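Local coordinates for protein 3-hydroxyacyl-thioester dehydratase X (Mycobacterium tuberculosis, PDB 4OOB) that catalyses the reversible hydration of trans-2-enoyl-CoA to (3R)-3-hydroxyacyl-CoA, with a preference for acyl chains of C8 to C12, at residues L230-G235 with W239-R244; A198-N203 with V212-R217. One frame throughout, in Å; residues are numbered along the deposited sequence.

Contact 1 (L230-G235 with W239-R244)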
loop_
_atom_site.group_PDB
_atom_site.type_symbol
_atom_site.label_atom_id
_atom_site.label_comp_id
_atom_site.label_asym_id
_atom_site.label_seq_id
_atom_site.Cartn_x
_atom_site.Cartn_y
_atom_site.Cartn_z
ATOM N N LEU A 230 -11.052 12.494 4.414
ATOM C CA LEU A 230 -11.455 11.240 3.765
ATOM C C LEU A 230 -12.963 11.244 3.431
ATOM O O LEU A 230 -13.807 11.430 4.296
ATOM C CB LEU A 230 -11.108 10.007 4.623
ATOM C CG LEU A 230 -11.676 8.677 4.072
ATOM C CD1 LEU A 230 -10.932 8.244 2.833
ATOM C CD2 LEU A 230 -11.631 7.580 5.121
ATOM N N TYR A 231 -13.261 10.999 2.165
ATOM C CA TYR A 231 -14.617 10.863 1.643
ATOM C C TYR A 231 -14.943 9.407 1.297
ATOM O O TYR A 231 -14.164 8.690 0.630
ATOM C CB TYR A 231 -14.763 11.713 0.402
ATOM C CG TYR A 231 -14.499 13.151 0.738
ATOM C CD1 TYR A 231 -15.542 14.003 1.068
ATOM C CD2 TYR A 231 -13.214 13.642 0.777
ATOM C CE1 TYR A 231 -15.302 15.305 1.407
ATOM C CE2 TYR A 231 -12.962 14.955 1.098
ATOM C CZ TYR A 231 -14.017 15.764 1.416
ATOM O OH TYR A 231 -13.781 17.051 1.725
ATOM N N VAL A 232 -16.104 8.997 1.753
ATOM C CA VAL A 232 -16.593 7.637 1.622
ATOM C C VAL A 232 -18.056 7.646 1.146
ATOM O O VAL A 232 -18.910 8.211 1.794
ATOM C CB VAL A 232 -16.545 6.906 2.967
ATOM C CG1 VAL A 232 -17.005 5.469 2.801
ATOM C CG2 VAL A 232 -15.125 6.938 3.522
ATOM N N ALA A 233 -18.306 7.027 -0.003
ATOM C CA ALA A 233 -19.649 6.843 -0.534
ATOM C C ALA A 233 -19.875 5.370 -0.456
ATOM O O ALA A 233 -19.087 4.592 -1.019
ATOM C CB ALA A 233 -19.738 7.331 -1.975
ATOM N N GLU A 234 -20.912 4.986 0.286
ATOM C CA GLU A 234 -21.306 3.590 0.412
ATOM C C GLU A 234 -22.389 3.309 -0.586
ATOM O O GLU A 234 -23.221 4.165 -0.850
ATOM C CB GLU A 234 -21.831 3.271 1.794
ATOM C CG GLU A 234 -22.286 1.830 1.894
ATOM C CD GLU A 234 -22.183 1.289 3.296
ATOM O OE1 GLU A 234 -21.167 1.596 3.987
ATOM O OE2 GLU A 234 -23.113 0.544 3.690
ATOM N N GLY A 235 -22.360 2.107 -1.142
ATOM C CA GLY A 235 -23.266 1.727 -2.205
ATOM C C GLY A 235 -23.598 0.261 -2.090
ATOM O O GLY A 235 -23.109 -0.427 -1.193
ATOM N N TRP A 239 -17.792 0.333 -1.723
ATOM C CA TRP A 239 -17.350 1.630 -1.255
ATOM C C TRP A 239 -16.437 2.306 -2.241
ATOM O O TRP A 239 -15.572 1.666 -2.839
ATOM C CB TRP A 239 -16.611 1.478 0.063
ATOM C CG TRP A 239 -17.448 1.084 1.232
ATOM C CD1 TRP A 239 -17.988 1.922 2.163
ATOM C CD2 TRP A 239 -17.794 -0.249 1.646
ATOM N NE1 TRP A 239 -18.669 1.196 3.113
ATOM C CE2 TRP A 239 -18.553 -0.137 2.827
ATOM C CE3 TRP A 239 -17.557 -1.518 1.122
ATOM C CZ2 TRP A 239 -19.072 -1.247 3.493
ATOM C CZ3 TRP A 239 -18.078 -2.618 1.774
ATOM C CH2 TRP A 239 -18.817 -2.477 2.953
ATOM N N ASP A 240 -16.630 3.607 -2.401
ATOM C CA ASP A 240 -15.724 4.473 -3.173
ATOM C C ASP A 240 -15.076 5.410 -2.159
ATOM O O ASP A 240 -15.782 6.043 -1.344
ATOM C CB ASP A 240 -16.470 5.317 -4.204
ATOM C CG ASP A 240 -16.996 4.492 -5.385
ATOM O OD1 ASP A 240 -16.673 3.283 -5.522
ATOM O OD2 ASP A 240 -17.727 5.093 -6.188
ATOM N N LEU A 241 -13.750 5.458 -2.194
ATOM C CA LEU A 241 -12.944 6.240 -1.233
ATOM C C LEU A 241 -12.084 7.262 -1.967
ATOM O O LEU A 241 -11.513 6.970 -3.020
ATOM C CB LEU A 241 -12.012 5.322 -0.436
ATOM C CG LEU A 241 -12.414 4.445 0.753
ATOM C CD1 LEU A 241 -13.854 4.065 0.804
ATOM C CD2 LEU A 241 -11.610 3.151 0.796
ATOM N N THR A 242 -12.026 8.473 -1.409
ATOM C CA THR A 242 -11.071 9.477 -1.825
ATOM C C THR A 242 -10.503 10.189 -0.624
ATOM O O THR A 242 -11.257 10.702 0.223
ATOM C CB THR A 242 -11.677 10.562 -2.725
ATOM O OG1 THR A 242 -12.272 9.955 -3.841
ATOM C CG2 THR A 242 -10.607 11.404 -3.251
ATOM N N LEU A 243 -9.179 10.200 -0.548
ATOM C CA LEU A 243 -8.462 10.933 0.482
ATOM C C LEU A 243 -7.797 12.132 -0.167
ATOM O O LEU A 243 -7.037 11.965 -1.092
ATOM C CB LEU A 243 -7.375 10.038 1.085
ATOM C CG LEU A 243 -6.511 10.600 2.227
ATOM C CD1 LEU A 243 -7.297 10.670 3.539
ATOM C CD2 LEU A 243 -5.223 9.844 2.403
ATOM N N ARG A 244 -8.048 13.335 0.324
ATOM C CA ARG A 244 -7.425 14.560 -0.269
ATOM C C ARG A 244 -6.881 15.555 0.765
ATOM O O ARG A 244 -7.160 15.405 1.933
ATOM C CB ARG A 244 -8.415 15.243 -1.195
ATOM C CG ARG A 244 -9.831 15.158 -0.756
ATOM C CD ARG A 244 -10.711 16.035 -1.635
ATOM N NE ARG A 244 -11.577 15.340 -2.601
ATOM C CZ ARG A 244 -11.287 15.125 -3.886
ATOM N NH1 ARG A 244 -10.109 15.489 -4.390
ATOM N NH2 ARG A 244 -12.182 14.538 -4.674
#
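Leu230 to Glu234 pair antiparallel with Leu243 to Trp239, the short axes 4.7 Å apart and 168° between their directions. Two hydrogen-bonded pairs, Tyr231 with Thr242 and Ala233 with Asp240, carry four backbone bonds. Tyr231 N lies 2.8 Å from Thr242 O. Ala233 N lies 3.0 Å from Asp240 O. On the face shared by Leu230, Val232, Glu234, Trp239, Leu241 and Leu243, the CG1 branch of Val232 meets the indole edge of Trp239, 3.7 Å from CD1. Trp239 NE1 also makes a weak, bent bond to Glu234 OE1; the position of that oxygen is less certain, and so is its salt bridge with Arg207. The other face carries Tyr231, Ala233, Asp240 and Thr242. Tyr231 CG sits beside the backbone N (chi1 -60°), which brings the ring's edge near Thr242 O. The Arg244 chain reaches back to this ring and crosses it at about a right angle. Tyr231 CE2 lies 3.6 Å from Arg244 CG and also meets the guanidinium at its edge, while Thr242 CG2 sits over one guanidinium face. Tyr231 OH is hydrogen-bonded to Pro148 O, and Asp240 OD1 forms a salt bridge with Arg258 of the adjoining strand. This is a beta hairpin within the antiparallel sheet of a hotdog fold.

Contact 2 (A198-N203 with V212-R217)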
loop_
_atom_site.group_PDB
_atom_site.type_symbol
_atom_site.label_atom_id
_atom_site.label_comp_id
_atom_site.label_asym_id
_atom_site.label_seq_id
_atom_site.Cartn_x
_atom_site.Cartn_y
_atom_site.Cartn_z
ATOM N N ALA A 198 -4.165 1.430 4.155
ATOM C CA ALA A 198 -4.681 0.693 5.259
ATOM C C ALA A 198 -5.529 1.637 6.109
ATOM O O ALA A 198 -6.670 1.301 6.401
ATOM C CB ALA A 198 -3.575 0.093 6.083
ATOM N N ALA A 199 -4.988 2.813 6.469
ATOM C CA ALA A 199 -5.670 3.748 7.414
ATOM C C ALA A 199 -7.112 4.135 6.993
ATOM O O ALA A 199 -7.995 4.264 7.825
ATOM C CB ALA A 199 -4.825 4.979 7.596
ATOM N N VAL A 200 -7.360 4.257 5.685
ATOM C CA VAL A 200 -8.718 4.628 5.171
ATOM C C VAL A 200 -9.817 3.565 5.391
ATOM O O VAL A 200 -11.008 3.852 5.250
ATOM C CB VAL A 200 -8.689 5.027 3.681
ATOM C CG1 VAL A 200 -7.826 6.260 3.491
ATOM C CG2 VAL A 200 -8.269 3.876 2.797
ATOM N N LEU A 201 -9.413 2.343 5.782
ATOM C CA LEU A 201 -10.347 1.238 5.930
ATOM C C LEU A 201 -10.970 1.209 7.322
ATOM O O LEU A 201 -11.828 0.424 7.574
ATOM C CB LEU A 201 -9.646 -0.100 5.605
ATOM C CG LEU A 201 -8.993 -0.235 4.217
ATOM C CD1 LEU A 201 -8.408 -1.619 3.982
ATOM C CD2 LEU A 201 -10.022 0.093 3.117
ATOM N N ALA A 202 -10.569 2.091 8.219
ATOM C CA ALA A 202 -10.966 2.002 9.627
ATOM C C ALA A 202 -12.460 2.089 9.782
ATOM O O ALA A 202 -13.114 2.913 9.120
ATOM C CB ALA A 202 -10.308 3.106 10.432
ATOM N N ASN A 203 -13.001 1.239 10.660
ATOM C CA ASN A 203 -14.453 1.174 10.903
ATOM C C ASN A 203 -15.194 0.517 9.716
ATOM O O ASN A 203 -15.704 -0.607 9.890
ATOM C CB ASN A 203 -15.064 2.564 11.251
ATOM C CG ASN A 203 -14.320 3.272 12.394
ATOM O OD1 ASN A 203 -13.957 4.448 12.273
ATOM N ND2 ASN A 203 -14.086 2.558 13.496
ATOM N N VAL A 212 -13.375 -10.025 -1.251
ATOM C CA VAL A 212 -13.439 -8.603 -1.605
ATOM C C VAL A 212 -12.232 -8.149 -2.407
ATOM O O VAL A 212 -11.128 -8.690 -2.247
ATOM C CB VAL A 212 -13.651 -7.733 -0.304
ATOM C CG1 VAL A 212 -12.446 -7.727 0.601
ATOM C CG2 VAL A 212 -14.040 -6.309 -0.618
ATOM N N ARG A 213 -12.446 -7.158 -3.270
ATOM C CA ARG A 213 -11.370 -6.551 -4.087
ATOM C C ARG A 213 -11.188 -5.087 -3.650
ATOM O O ARG A 213 -12.167 -4.336 -3.456
ATOM C CB ARG A 213 -11.673 -6.648 -5.626
ATOM C CG ARG A 213 -10.547 -6.103 -6.555
ATOM C CD ARG A 213 -10.812 -6.197 -8.075
ATOM N N TYR A 214 -9.930 -4.687 -3.467
ATOM C CA TYR A 214 -9.569 -3.332 -3.056
ATOM C C TYR A 214 -8.540 -2.754 -4.046
ATOM O O TYR A 214 -7.416 -3.218 -4.118
ATOM C CB TYR A 214 -9.030 -3.400 -1.612
ATOM C CG TYR A 214 -8.594 -2.076 -0.972
ATOM C CD1 TYR A 214 -9.300 -0.882 -1.209
ATOM C CD2 TYR A 214 -7.518 -2.030 -0.132
ATOM C CE1 TYR A 214 -8.920 0.312 -0.614
ATOM C CE2 TYR A 214 -7.137 -0.841 0.467
ATOM C CZ TYR A 214 -7.834 0.333 0.226
ATOM O OH TYR A 214 -7.436 1.534 0.815
ATOM N N SER A 215 -8.967 -1.762 -4.818
ATOM C CA SER A 215 -8.160 -1.077 -5.838
ATOM C C SER A 215 -7.881 0.343 -5.458
ATOM O O SER A 215 -8.797 1.123 -5.231
ATOM C CB SER A 215 -8.903 -1.030 -7.165
ATOM O OG SER A 215 -9.017 -2.356 -7.656
ATOM N N VAL A 216 -6.602 0.663 -5.399
ATOM C CA VAL A 216 -6.140 1.938 -4.976
ATOM C C VAL A 216 -5.282 2.531 -6.075
ATOM O O VAL A 216 -4.381 1.900 -6.625
ATOM C CB VAL A 216 -5.287 1.826 -3.684
ATOM C CG1 VAL A 216 -4.728 3.184 -3.294
ATOM C CG2 VAL A 216 -6.129 1.287 -2.540
ATOM N N ARG A 217 -5.553 3.782 -6.339
ATOM C CA ARG A 217 -4.741 4.603 -7.223
ATOM C C ARG A 217 -4.090 5.712 -6.371
ATOM O O ARG A 217 -4.813 6.485 -5.729
ATOM C CB ARG A 217 -5.689 5.204 -8.275
ATOM C CG ARG A 217 -5.163 5.283 -9.688
ATOM C CD ARG A 217 -3.946 6.216 -9.804
ATOM N NE ARG A 217 -2.989 5.686 -10.792
ATOM C CZ ARG A 217 -1.728 6.081 -10.947
ATOM N NH1 ARG A 217 -1.210 7.040 -10.191
ATOM N NH2 ARG A 217 -0.985 5.489 -11.872
#
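Leu201 lays its CD2 methyl over one face of the Tyr214 ring, 4.0 Å from the ring centroid and 27° off the normal, a CH-pi contact. The methyl is displaced toward the phenol end, where its nearest ring atom is CZ, at 3.6 Å. The second branch also takes part: Leu201 CD1 comes 3.8 Å from Tyr214 CE2, and the ring is therefore met by both methyls of the leucine. Val200 approaches obliquely instead, its CG2 lying 3.2 Å from Tyr214 OH, a tight approach of a methyl to a hydroxyl. The valine's first torsion (chi1 -63°) turns CG1 anti to the carbonyl carbon and leaves CG2 as the branch at the hydroxyl. Tyr214 extends from its strand with CG anti to the backbone N (chi1 -180°), which carries the ring to the type I turn from Ala199 to Ala202. Val216 CG2, from the same strand, rests 3.4 Å above the ring plane, offset toward the rim. The hydroxyl is hydrogen-bonded to Ala197 O in helix 193-199. All three touching residues are buried and no hydrogen bond joins the two segments, so apolar and CH-pi packing makes this contact, while the buried phenol oxygen finds its polar partner in the adjacent helical backbone.

How the contacts relate
The centres of the two contacts are 10 Å apart, and they come in series along the chain: contact 2 closes before the hairpin of contact 1 opens, strand 212-218 being followed directly by strand 226-234. Both reach one antiparallel sheet, in which strand 251-259 lies between strand 212-218 and strand 238-244. They touch through side chains: Leu230 CD1 lies 3.7 Å from Val200 CG1, and Leu241 CD2 lies 4.0 Å from Val200 CG2. The turn from Ala199 to Ala202 thus packs against the leucine-bearing face of the hairpin as well as against Tyr214. All four segments lie in the MaoC like domain range, consistent with one hotdog unit whose sheet packs against its helical segment.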